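Local atomic coordinates of fusolin (Unidentified entomopoxvirus, PDB entry 4YN2), a protein that forms the viral spindles, crystals made inside the infected cell that enhance virulence, and carries an LPMO-like domain that probably acts on chitin. Residues A[147-152]-A[195-200]. Residues are numbered along the deposited sequence; the frame is centred on the assembly and turned at random.
With NAG (2-acetamido-2-deoxy-beta-D-glucopyranose), chain B; EDO (1,2-ethanediol), chain D.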
loop_
_atom_site.group_PDB
_atom_site.type_symbol
_atom_site.label_atom_id
_atom_site.label_comp_id
_atom_site.label_asym_id
_atom_site.label_seq_id
_atom_site.Cartn_x
_atom_site.Cartn_y
_atom_site.Cartn_z
ATOM N N TYR A 147 -17.093 3.115 -6.429
ATOM C CA TYR A 147 -15.855 2.678 -5.813
ATOM C C TYR A 147 -15.955 1.274 -5.283
ATOM O O TYR A 147 -16.929 0.954 -4.621
ATOM C CB TYR A 147 -15.506 3.602 -4.637
ATOM C CG TYR A 147 -14.934 4.928 -5.063
ATOM C CD1 TYR A 147 -15.761 5.986 -5.410
ATOM C CD2 TYR A 147 -13.561 5.122 -5.137
ATOM C CE1 TYR A 147 -15.237 7.215 -5.793
ATOM C CE2 TYR A 147 -13.026 6.341 -5.534
ATOM C CZ TYR A 147 -13.865 7.384 -5.873
ATOM O OH TYR A 147 -13.331 8.588 -6.242
ATOM N N GLU A 148 -14.936 0.454 -5.542
ATOM C CA GLU A 148 -14.788 -0.855 -4.935
ATOM C C GLU A 148 -13.519 -0.825 -4.151
ATOM O O GLU A 148 -12.532 -0.249 -4.620
ATOM C CB GLU A 148 -14.748 -1.989 -5.963
ATOM C CG GLU A 148 -16.036 -2.175 -6.741
ATOM C CD GLU A 148 -15.911 -3.159 -7.883
ATOM O OE1 GLU A 148 -14.769 -3.542 -8.222
ATOM O OE2 GLU A 148 -16.956 -3.555 -8.442
ATOM N N VAL A 149 -13.526 -1.418 -2.960
ATOM C CA VAL A 149 -12.329 -1.553 -2.149
ATOM C C VAL A 149 -12.155 -3.017 -1.854
ATOM O O VAL A 149 -13.105 -3.678 -1.430
ATOM C CB VAL A 149 -12.339 -0.721 -0.847
ATOM C CG1 VAL A 149 -10.979 -0.779 -0.168
ATOM C CG2 VAL A 149 -12.728 0.725 -1.125
ATOM N N TYR A 150 -10.950 -3.526 -2.108
ATOM C CA TYR A 150 -10.558 -4.892 -1.798
ATOM C C TYR A 150 -9.467 -4.831 -0.793
ATOM O O TYR A 150 -8.795 -3.812 -0.700
ATOM C CB TYR A 150 -10.059 -5.666 -3.031
ATOM C CG TYR A 150 -11.011 -5.698 -4.200
ATOM C CD1 TYR A 150 -11.179 -4.586 -5.018
ATOM C CD2 TYR A 150 -11.749 -6.841 -4.493
ATOM C CE1 TYR A 150 -12.054 -4.609 -6.099
ATOM C CE2 TYR A 150 -12.651 -6.864 -5.559
ATOM C CZ TYR A 150 -12.810 -5.739 -6.351
ATOM O OH TYR A 150 -13.691 -5.761 -7.401
ATOM N N ILE A 151 -9.268 -5.908 -0.059
ATOM C CA ILE A 151 -8.166 -6.034 0.875
ATOM C C ILE A 151 -7.522 -7.375 0.619
ATOM O O ILE A 151 -8.206 -8.352 0.300
ATOM C CB ILE A 151 -8.567 -5.849 2.369
ATOM C CG1 ILE A 151 -7.308 -5.767 3.257
ATOM C CG2 ILE A 151 -9.525 -6.958 2.856
ATOM C CD1 ILE A 151 -7.560 -5.279 4.670
ATOM N N THR A 152 -6.212 -7.438 0.788
ATOM C CA THR A 152 -5.517 -8.690 0.648
ATOM C C THR A 152 -6.012 -9.680 1.702
ATOM O O THR A 152 -6.393 -9.289 2.807
ATOM C CB THR A 152 -4.020 -8.489 0.764
ATOM O OG1 THR A 152 -3.753 -7.562 1.816
ATOM C CG2 THR A 152 -3.394 -8.021 -0.543
ATOM N N PHE A 195 -15.168 8.432 1.990
ATOM C CA PHE A 195 -16.101 7.352 2.279
ATOM C C PHE A 195 -15.616 6.477 3.417
ATOM O O PHE A 195 -14.437 6.129 3.488
ATOM C CB PHE A 195 -16.388 6.515 1.013
ATOM C CG PHE A 195 -15.192 6.041 0.214
ATOM C CD1 PHE A 195 -14.430 6.934 -0.523
ATOM C CD2 PHE A 195 -14.925 4.689 0.072
ATOM C CE1 PHE A 195 -13.355 6.496 -1.287
ATOM C CE2 PHE A 195 -13.854 4.252 -0.704
ATOM C CZ PHE A 195 -13.070 5.156 -1.369
ATOM N N THR A 196 -16.551 6.120 4.306
ATOM C CA THR A 196 -16.266 5.321 5.495
ATOM C C THR A 196 -16.336 3.853 5.139
ATOM O O THR A 196 -17.400 3.355 4.793
ATOM C CB THR A 196 -17.210 5.692 6.632
ATOM O OG1 THR A 196 -17.030 7.078 6.888
ATOM C CG2 THR A 196 -16.907 4.926 7.908
ATOM N N VAL A 197 -15.195 3.174 5.222
ATOM C CA VAL A 197 -15.059 1.770 4.882
ATOM C C VAL A 197 -14.658 0.991 6.125
ATOM O O VAL A 197 -13.693 1.377 6.800
ATOM C CB VAL A 197 -14.015 1.587 3.751
ATOM C CG1 VAL A 197 -13.914 0.119 3.331
ATOM C CG2 VAL A 197 -14.372 2.456 2.547
ATOM N N PRO A 198 -15.340 -0.137 6.412
ATOM C CA PRO A 198 -14.906 -0.982 7.527
ATOM C C PRO A 198 -13.734 -1.837 7.062
ATOM O O PRO A 198 -13.907 -2.753 6.269
ATOM C CB PRO A 198 -16.156 -1.800 7.870
ATOM C CG PRO A 198 -16.971 -1.813 6.648
ATOM C CD PRO A 198 -16.492 -0.737 5.708
ATOM N N ILE A 199 -12.537 -1.502 7.522
ATOM C CA ILE A 199 -11.316 -2.193 7.139
ATOM C C ILE A 199 -11.095 -3.386 8.076
ATOM O O ILE A 199 -10.891 -3.159 9.264
ATOM C CB ILE A 199 -10.107 -1.223 7.177
ATOM C CG1 ILE A 199 -10.346 0.074 6.352
ATOM C CG2 ILE A 199 -8.838 -1.920 6.719
ATOM C CD1 ILE A 199 -10.584 -0.096 4.917
ATOM N N PRO A 200 -11.046 -4.643 7.575
ATOM C CA PRO A 200 -10.729 -5.772 8.467
ATOM C C PRO A 200 -9.326 -5.630 9.039
ATOM O O PRO A 200 -8.403 -5.257 8.306
ATOM C CB PRO A 200 -10.829 -6.997 7.546
ATOM C CG PRO A 200 -11.610 -6.539 6.362
ATOM C CD PRO A 200 -11.235 -5.107 6.187
HETATM C C1 NAG B . -20.572 -3.327 -7.329
HETATM C C2 NAG B . -20.453 -4.674 -8.037
HETATM C C3 NAG B . -20.883 -4.492 -9.491
HETATM C C4 NAG B . -22.269 -3.856 -9.566
HETATM C C5 NAG B . -22.333 -2.581 -8.732
HETATM C C6 NAG B . -23.716 -1.969 -8.663
HETATM C C7 NAG B . -18.770 -6.416 -7.564
HETATM C C8 NAG B . -17.305 -6.714 -7.477
HETATM N N2 NAG B . -19.092 -5.178 -7.971
HETATM O O3 NAG B . -20.917 -5.782 -10.086
HETATM O O4 NAG B . -22.581 -3.513 -10.909
HETATM O O5 NAG B . -21.924 -2.877 -7.391
HETATM O O6 NAG B . -24.706 -2.904 -8.278
HETATM O O7 NAG B . -19.619 -7.261 -7.302
HETATM C C1 EDO D . -18.777 9.700 4.553
HETATM O O1 EDO D . -17.567 9.119 5.051
HETATM C C2 EDO D . -19.414 8.805 3.459
HETATM O O2 EDO D . -19.214 7.420 3.753
#
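Strands 147-152 and 195-200 face each other across the core of a β-sandwich, the immunoglobulin-like fold of lytic polysaccharide monooxygenases. They belong to different sheets: 147-152 pairs with strands 168-174 and 206-214, whereas 195-200 lies in the sheet that holds strand 129-138. Their axes run 8.5 Å apart and 11° from parallel, so the meeting is made by side chains rather than by backbone pairing. Tyr147, Val149 and Ile151 alternate inward, opposite Phe195, Val197 and the Ile199-Pro200 end.

At the 147/195 end the contact is aromatic. Phe195 CG sits in the crowded position between backbone N and carbonyl carbon (chi1 49°), and the Phe195 side chain crosses that of Tyr147 at about a right angle. The ring planes themselves are inclined by 39°, neither stacked nor edge-to-face: Phe195 CZ comes 3.8 Å from Tyr147 CD2, while Phe195 CE1 lies over one Tyr147 face near its rim. Outside the two strands, Trp212 stacks on Tyr147 and Phe136 meets it edge-to-face. Val149 CG2, anti to its carbonyl carbon, meets the Phe195 ring in its plane, at the edge, 3.7 Å from CE2.

Glu148, whose side chain leaves the opposite way from this core, serves the glycan. Extended beyond CG, it accepts the N2 hydrogen of the N-acetylglucosamine at OE2 in a nearly straight bond of 2.7 Å. Its OE1 is gripped by Arg211 in a salt bridge and by Tyr150 OH, which donates from above the carboxylate plane; together with the sugar N-H at OE2 these would fix the carboxylate's rotation and probably favour its charged form.

At the far end Ile151, fully extended, pushes CD1 tip to tip against the proline ring, 4.0 Å from Pro200 CD, and to 4.1 Å from Ile199 CG2.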